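Polysaccharide biosynthesis protein CapD (Bacillus thuringiensis HD-771, PDB 6BWC) is an NADP-binding enzyme of the short-chain dehydrogenase family that probably acts on UDP-N-acetylglucosamine in the pathway to CMP-pseudaminic acid, a sugar used in flagellin glycosylation. Local coordinates at residues F73-H84 and A115-F126. The protein carries 2 engineered substitutions. Numbering follows the deposited sequence.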
ATOM      1  N   PHE C  73      -6.619  13.578  -5.874  1.00 12.86           N
ATOM      2  CA  PHE C  73      -5.758  14.706  -5.583  1.00 13.52           C
ATOM      3  C   PHE C  73      -5.575  15.649  -6.770  1.00 14.03           C
ATOM      4  O   PHE C  73      -5.869  16.848  -6.658  1.00 14.07           O
ATOM      5  CB  PHE C  73      -4.382  14.209  -5.128  1.00 13.55           C
ATOM      6  CG  PHE C  73      -3.492  15.300  -4.670  1.00 13.51           C
ATOM      7  CD1 PHE C  73      -3.730  15.919  -3.442  1.00 13.34           C
ATOM      8  CD2 PHE C  73      -2.441  15.749  -5.482  1.00 13.39           C
ATOM      9  CE1 PHE C  73      -2.921  16.959  -3.017  1.00 13.54           C
ATOM     10  CE2 PHE C  73      -1.623  16.782  -5.061  1.00 13.34           C
ATOM     11  CZ  PHE C  73      -1.868  17.393  -3.827  1.00 13.51           C
ATOM     12  N   SER C  74      -5.095  15.101  -7.890  1.00 14.38           N
ATOM     13  CA  SER C  74      -4.744  15.914  -9.060  1.00 14.78           C
ATOM     14  C   SER C  74      -5.931  16.427  -9.829  1.00 14.25           C
ATOM     15  O   SER C  74      -5.797  17.404 -10.548  1.00 15.48           O
ATOM     16  CB  SER C  74      -3.851  15.134 -10.021  1.00 15.86           C
ATOM     17  OG  SER C  74      -4.422  13.870 -10.336  1.00 17.28           O
ATOM     18  N   ALA C  75      -7.070  15.751  -9.729  1.00 13.46           N
ATOM     19  CA  ALA C  75      -8.326  16.265 -10.257  1.00 12.71           C
ATOM     20  C   ALA C  75      -8.773  17.480  -9.501  1.00 12.20           C
ATOM     21  O   ALA C  75      -9.384  18.341 -10.089  1.00 12.05           O
ATOM     22  CB  ALA C  75      -9.408  15.213 -10.172  1.00 12.85           C
ATOM     23  N   MET C  76      -8.503  17.530  -8.199  1.00 11.83           N
ATOM     24  CA  MET C  76      -8.835  18.711  -7.367  1.00 11.87           C
ATOM     25  C   MET C  76      -7.889  19.932  -7.452  1.00 11.86           C
ATOM     26  O   MET C  76      -8.147  20.966  -6.823  1.00 11.82           O
ATOM     27  CB  MET C  76      -8.971  18.308  -5.888  1.00 11.57           C
ATOM     28  CG  MET C  76     -10.227  17.526  -5.586  1.00 11.36           C
ATOM     29  SD  MET C  76     -10.448  17.351  -3.821  1.00 10.85           S
ATOM     30  CE  MET C  76     -11.612  15.990  -3.841  1.00 10.79           C
ATOM     31  N   GLU C  77      -6.802  19.813  -8.191  1.00 12.08           N
ATOM     32  CA  GLU C  77      -5.798  20.862  -8.219  1.00 12.63           C
ATOM     33  C   GLU C  77      -6.426  22.215  -8.564  1.00 12.68           C
ATOM     34  O   GLU C  77      -7.153  22.352  -9.558  1.00 12.08           O
ATOM     35  CB  GLU C  77      -4.660  20.492  -9.172  1.00 12.99           C
ATOM     36  CG  GLU C  77      -3.775  21.638  -9.633  1.00 13.59           C
ATOM     37  CD  GLU C  77      -4.262  22.311 -10.920  1.00 14.07           C
ATOM     38  OE1 GLU C  77      -4.046  23.535 -11.038  1.00 14.45           O
ATOM     39  OE2 GLU C  77      -4.827  21.643 -11.826  1.00 14.13           O
ATOM     40  N   ASN C  78      -6.164  23.183  -7.679  1.00 12.97           N
ATOM     41  CA  ASN C  78      -6.603  24.570  -7.833  1.00 13.38           C
ATOM     42  C   ASN C  78      -8.122  24.722  -8.102  1.00 13.73           C
ATOM     43  O   ASN C  78      -8.571  25.721  -8.667  1.00 13.58           O
ATOM     44  CB  ASN C  78      -5.698  25.266  -8.879  1.00 13.36           C
ATOM     45  CG  ASN C  78      -6.162  26.667  -9.268  1.00 13.02           C
ATOM     46  OD1 ASN C  78      -6.213  27.571  -8.445  1.00 13.26           O
ATOM     47  ND2 ASN C  78      -6.506  26.838 -10.528  1.00 12.71           N
ATOM     48  N   ILE C  79      -8.901  23.753  -7.617  1.00 14.51           N
ATOM     49  CA  ILE C  79     -10.358  23.754  -7.774  1.00 14.93           C
ATOM     50  C   ILE C  79     -11.051  24.366  -6.571  1.00 15.19           C
ATOM     51  O   ILE C  79     -10.556  24.290  -5.447  1.00 16.45           O
ATOM     52  CB  ILE C  79     -10.902  22.356  -8.173  1.00 14.84           C
ATOM     53  CG1 ILE C  79     -11.263  22.433  -9.651  1.00 15.33           C
ATOM     54  CG2 ILE C  79     -12.135  21.922  -7.388  1.00 14.47           C
ATOM     55  CD1 ILE C  79     -11.356  21.105 -10.324  1.00 15.86           C
ATOM     56  N   ASP C  80     -12.183  25.003  -6.841  1.00 15.00           N
ATOM     57  CA  ASP C  80     -12.897  25.770  -5.862  1.00 14.95           C
ATOM     58  C   ASP C  80     -14.082  25.011  -5.280  1.00 14.83           C
ATOM     59  O   ASP C  80     -14.305  25.096  -4.075  1.00 15.06           O
ATOM     60  CB  ASP C  80     -13.340  27.094  -6.471  1.00 15.31           C
ATOM     61  CG  ASP C  80     -12.162  28.010  -6.790  1.00 16.08           C
ATOM     62  OD1 ASP C  80     -11.206  28.105  -5.975  1.00 16.09           O
ATOM     63  OD2 ASP C  80     -12.196  28.656  -7.864  1.00 16.95           O
ATOM     64  N   TYR C  81     -14.829  24.259  -6.093  1.00 14.63           N
ATOM     65  CA  TYR C  81     -16.082  23.615  -5.621  1.00 14.07           C
ATOM     66  C   TYR C  81     -16.189  22.160  -6.071  1.00 13.32           C
ATOM     67  O   TYR C  81     -16.250  21.876  -7.261  1.00 13.56           O
ATOM     68  CB  TYR C  81     -17.307  24.421  -6.096  1.00 14.39           C
ATOM     69  CG  TYR C  81     -17.317  25.867  -5.628  1.00 14.22           C
ATOM     70  CD1 TYR C  81     -17.649  26.189  -4.336  1.00 14.36           C
ATOM     71  CD2 TYR C  81     -16.975  26.902  -6.492  1.00 14.43           C
ATOM     72  CE1 TYR C  81     -17.636  27.506  -3.897  1.00 14.89           C
ATOM     73  CE2 TYR C  81     -16.959  28.216  -6.069  1.00 14.72           C
ATOM     74  CZ  TYR C  81     -17.283  28.516  -4.769  1.00 14.96           C
ATOM     75  OH  TYR C  81     -17.257  29.821  -4.351  1.00 15.28           O
ATOM     76  N   VAL C  82     -16.218  21.254  -5.100  1.00 12.88           N
ATOM     77  CA  VAL C  82     -16.271  19.796  -5.321  1.00 12.58           C
ATOM     78  C   VAL C  82     -17.703  19.250  -5.068  1.00 12.30           C
ATOM     79  O   VAL C  82     -18.244  19.390  -3.985  1.00 11.77           O
ATOM     80  CB  VAL C  82     -15.237  19.066  -4.401  1.00 12.32           C
ATOM     81  CG1 VAL C  82     -15.267  17.560  -4.585  1.00 12.23           C
ATOM     82  CG2 VAL C  82     -13.825  19.549  -4.678  1.00 12.32           C
ATOM     83  N   PHE C  83     -18.300  18.629  -6.076  1.00 12.36           N
ATOM     84  CA  PHE C  83     -19.518  17.844  -5.881  1.00 12.59           C
ATOM     85  C   PHE C  83     -19.188  16.336  -5.868  1.00 12.34           C
ATOM     86  O   PHE C  83     -18.905  15.759  -6.937  1.00 11.88           O
ATOM     87  CB  PHE C  83     -20.541  18.110  -7.003  1.00 12.71           C
ATOM     88  CG  PHE C  83     -21.066  19.513  -7.064  1.00 12.61           C
ATOM     89  CD1 PHE C  83     -22.203  19.874  -6.353  1.00 12.53           C
ATOM     90  CD2 PHE C  83     -20.469  20.466  -7.907  1.00 12.81           C
ATOM     91  CE1 PHE C  83     -22.725  21.162  -6.447  1.00 12.49           C
ATOM     92  CE2 PHE C  83     -20.986  21.757  -8.001  1.00 12.69           C
ATOM     93  CZ  PHE C  83     -22.116  22.103  -7.267  1.00 12.56           C
ATOM     94  N   HIS C  84     -19.262  15.715  -4.680  1.00 12.16           N
ATOM     95  CA  HIS C  84     -19.013  14.266  -4.505  1.00 12.31           C
ATOM     96  C   HIS C  84     -20.318  13.440  -4.693  1.00 12.64           C
ATOM     97  O   HIS C  84     -21.055  13.130  -3.761  1.00 12.27           O
ATOM     98  CB  HIS C  84     -18.273  14.018  -3.171  1.00 12.44           C
ATOM     99  CG  HIS C  84     -18.131  12.572  -2.766  1.00 12.40           C
ATOM    100  ND1 HIS C  84     -18.065  11.526  -3.666  1.00 12.38           N
ATOM    101  CD2 HIS C  84     -18.008  12.011  -1.537  1.00 12.16           C
ATOM    102  CE1 HIS C  84     -17.942  10.387  -3.009  1.00 12.35           C
ATOM    103  NE2 HIS C  84     -17.896  10.655  -1.717  1.00 12.30           N
ATOM    104  N   ALA C 115      -8.149  14.897   0.247  1.00 13.85           N
ATOM    105  CA  ALA C 115      -7.684  15.583  -0.955  1.00 13.90           C
ATOM    106  C   ALA C 115      -8.154  17.038  -1.046  1.00 14.67           C
ATOM    107  O   ALA C 115      -7.430  17.911  -1.575  1.00 14.80           O
ATOM    108  CB  ALA C 115      -8.155  14.839  -2.192  1.00 13.66           C
ATOM    109  N   ALA C 116      -9.388  17.272  -0.584  1.00 15.01           N
ATOM    110  CA  ALA C 116     -10.017  18.582  -0.621  1.00 14.98           C
ATOM    111  C   ALA C 116      -9.366  19.543   0.372  1.00 15.34           C
ATOM    112  O   ALA C 116      -9.139  20.728   0.048  1.00 15.04           O
ATOM    113  CB  ALA C 116     -11.498  18.435  -0.342  1.00 15.26           C
ATOM    114  N   ILE C 117      -9.048  19.027   1.565  1.00 15.63           N
ATOM    115  CA  ILE C 117      -8.255  19.785   2.545  1.00 15.88           C
ATOM    116  C   ILE C 117      -6.877  20.096   1.989  1.00 16.36           C
ATOM    117  O   ILE C 117      -6.438  21.227   2.082  1.00 16.80           O
ATOM    118  CB  ILE C 117      -8.126  19.040   3.891  1.00 15.65           C
ATOM    119  CG1 ILE C 117      -9.490  19.021   4.592  1.00 15.43           C
ATOM    120  CG2 ILE C 117      -7.069  19.685   4.793  1.00 15.62           C
ATOM    121  CD1 ILE C 117      -9.632  17.935   5.624  1.00 15.37           C
ATOM    122  N   ALA C 118      -6.220  19.099   1.398  1.00 17.14           N
ATOM    123  CA  ALA C 118      -4.847  19.253   0.888  1.00 17.75           C
ATOM    124  C   ALA C 118      -4.731  20.288  -0.237  1.00 18.29           C
ATOM    125  O   ALA C 118      -3.747  21.011  -0.279  1.00 18.61           O
ATOM    126  CB  ALA C 118      -4.271  17.908   0.442  1.00 17.43           C
ATOM    127  N   GLN C 119      -5.732  20.366  -1.122  1.00 18.98           N
ATOM    128  CA  GLN C 119      -5.738  21.341  -2.238  1.00 19.58           C
ATOM    129  C   GLN C 119      -6.406  22.696  -1.925  1.00 19.64           C
ATOM    130  O   GLN C 119      -6.536  23.562  -2.817  1.00 19.12           O
ATOM    131  CB  GLN C 119      -6.374  20.715  -3.484  1.00 19.67           C
ATOM    132  CG  GLN C 119      -5.540  19.588  -4.063  1.00 19.98           C
ATOM    133  CD  GLN C 119      -4.418  20.076  -4.961  1.00 20.43           C
ATOM    134  OE1 GLN C 119      -3.982  21.227  -4.867  1.00 20.69           O
ATOM    135  NE2 GLN C 119      -3.969  19.208  -5.873  1.00 20.92           N
ATOM    136  N   LYS C 120      -6.814  22.878  -0.666  1.00 19.95           N
ATOM    137  CA  LYS C 120      -7.403  24.128  -0.188  1.00 19.80           C
ATOM    138  C   LYS C 120      -8.629  24.529  -1.015  1.00 19.38           C
ATOM    139  O   LYS C 120      -8.782  25.684  -1.418  1.00 18.90           O
ATOM    140  CB  LYS C 120      -6.346  25.220  -0.175  1.00 20.30           C
ATOM    141  CG  LYS C 120      -5.057  24.747   0.465  1.00 20.91           C
ATOM    142  CD  LYS C 120      -4.094  25.891   0.759  1.00 21.85           C
ATOM    143  CE  LYS C 120      -3.127  25.529   1.883  1.00 22.46           C
ATOM    144  NZ  LYS C 120      -2.894  26.682   2.793  1.00 23.16           N
ATOM    145  N   VAL C 121      -9.468  23.525  -1.270  1.00 18.93           N
ATOM    146  CA  VAL C 121     -10.784  23.675  -1.880  1.00 18.90           C
ATOM    147  C   VAL C 121     -11.655  24.560  -0.971  1.00 19.76           C
ATOM    148  O   VAL C 121     -11.458  24.589   0.243  1.00 19.99           O
ATOM    149  CB  VAL C 121     -11.403  22.264  -2.076  1.00 18.73           C
ATOM    150  CG1 VAL C 121     -12.909  22.287  -2.282  1.00 18.77           C
ATOM    151  CG2 VAL C 121     -10.712  21.548  -3.226  1.00 18.81           C
ATOM    152  N   LYS C 122     -12.612  25.276  -1.552  1.00 20.97           N
ATOM    153  CA  LYS C 122     -13.517  26.114  -0.763  1.00 22.70           C
ATOM    154  C   LYS C 122     -14.624  25.306  -0.059  1.00 23.78           C
ATOM    155  O   LYS C 122     -14.776  25.415   1.163  1.00 23.21           O
ATOM    156  CB  LYS C 122     -14.099  27.249  -1.607  1.00 23.03           C
ATOM    157  CG  LYS C 122     -13.014  28.136  -2.196  1.00 23.82           C
ATOM    158  CD  LYS C 122     -13.476  29.567  -2.418  1.00 25.16           C
ATOM    159  CE  LYS C 122     -12.353  30.438  -2.967  1.00 25.80           C
ATOM    160  NZ  LYS C 122     -12.046  30.140  -4.405  1.00 26.29           N
ATOM    161  N   LYS C 123     -15.385  24.520  -0.828  1.00 24.97           N
ATOM    162  CA  LYS C 123     -16.493  23.720  -0.296  1.00 25.59           C
ATOM    163  C   LYS C 123     -16.638  22.390  -1.006  1.00 23.56           C
ATOM    164  O   LYS C 123     -16.266  22.242  -2.169  1.00 20.93           O
ATOM    165  CB  LYS C 123     -17.831  24.443  -0.444  1.00 28.60           C
ATOM    166  CG  LYS C 123     -17.897  25.850   0.133  1.00 32.22           C
ATOM    167  CD  LYS C 123     -19.330  26.372   0.042  1.00 36.08           C
ATOM    168  CE  LYS C 123     -19.571  27.746   0.672  1.00 37.80           C
ATOM    169  NZ  LYS C 123     -21.039  27.934   0.894  1.00 38.27           N
ATOM    170  N   VAL C 124     -17.238  21.452  -0.274  1.00 22.40           N
ATOM    171  CA  VAL C 124     -17.587  20.125  -0.753  1.00 21.02           C
ATOM    172  C   VAL C 124     -19.014  19.828  -0.341  1.00 20.39           C
ATOM    173  O   VAL C 124     -19.393  20.081   0.806  1.00 20.33           O
ATOM    174  CB  VAL C 124     -16.728  19.055  -0.087  1.00 20.88           C
ATOM    175  CG1 VAL C 124     -17.050  17.671  -0.654  1.00 20.77           C
ATOM    176  CG2 VAL C 124     -15.261  19.415  -0.239  1.00 21.16           C
ATOM    177  N   VAL C 125     -19.789  19.278  -1.275  1.00 19.78           N
ATOM    178  CA  VAL C 125     -21.138  18.786  -1.001  1.00 18.93           C
ATOM    179  C   VAL C 125     -21.155  17.290  -1.227  1.00 17.91           C
ATOM    180  O   VAL C 125     -20.940  16.838  -2.343  1.00 17.57           O
ATOM    181  CB  VAL C 125     -22.177  19.462  -1.903  1.00 18.89           C
ATOM    182  CG1 VAL C 125     -23.536  18.781  -1.779  1.00 18.54           C
ATOM    183  CG2 VAL C 125     -22.275  20.941  -1.536  1.00 19.32           C
ATOM    184  N   PHE C 126     -21.375  16.539  -0.155  1.00 17.30           N
ATOM    185  CA  PHE C 126     -21.593  15.108  -0.248  1.00 17.19           C
ATOM    186  C   PHE C 126     -23.081  14.852  -0.506  1.00 18.04           C
ATOM    187  O   PHE C 126     -23.977  15.552   0.015  1.00 17.87           O
ATOM    188  CB  PHE C 126     -21.138  14.390   1.029  1.00 16.75           C
ATOM    189  CG  PHE C 126     -21.407  12.904   1.018  1.00 16.32           C
ATOM    190  CD1 PHE C 126     -20.873  12.101   0.018  1.00 16.25           C
ATOM    191  CD2 PHE C 126     -22.174  12.305   2.010  1.00 16.23           C
ATOM    192  CE1 PHE C 126     -21.111  10.736  -0.015  1.00 16.04           C
ATOM    193  CE2 PHE C 126     -22.423  10.940   1.989  1.00 16.00           C
ATOM    194  CZ  PHE C 126     -21.896  10.159   0.967  1.00 16.10           C
TER
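Q119 lies across the F73 ring, its amide plane turned 23° from the ring plane and NE2 over one face, 3.4 Å from F73 CZ. The same NE2 donates to F73 O at 3.1 Å, approaching from above the carbonyl plane. A bend at chi2 (-83°) folds the amide back over F73 and E77; glutamine suits this place because its flat end can lie on a ring while one N-H serves a carbonyl at the end of a helix. A118 CB meets the ring edge near its plane. Deeper in, the extended chain of M76 lays SD against A115 and A116, whose small side chains let the two helix ends come close. V121 continues this apolar layer, crossing V82 at about a right angle with CG1 3.8 Å from V82 CG2.

Both helices feed neighbouring parallel strands, 81-84 and 123-126, of the Rossmann-type sheet that carries NADP. Here V82 N binds K123 O almost straight, V82 O accepts from V125 N, and H84 N reaches V125 O at 3.1 Å; beta-branched V82, V124 and V125 fit such extended backbone. Before the strands, D80 and K122 run side by side; lysine is long enough to bring NZ over the carboxylate plane, a 2.7 Å salt bridge to D80 OD1, while K122 N also bonds D80 O. At the opposite end H84 and F126 point the same way, their rings meeting obliquely with H84 CD2 3.3 Å from F126 CD1. Histidine offers both a flat ring and a polar NE2, hydrogen-bonded to T109 OG1; the F126 side chain comes within about 5 Å of the bound NADP.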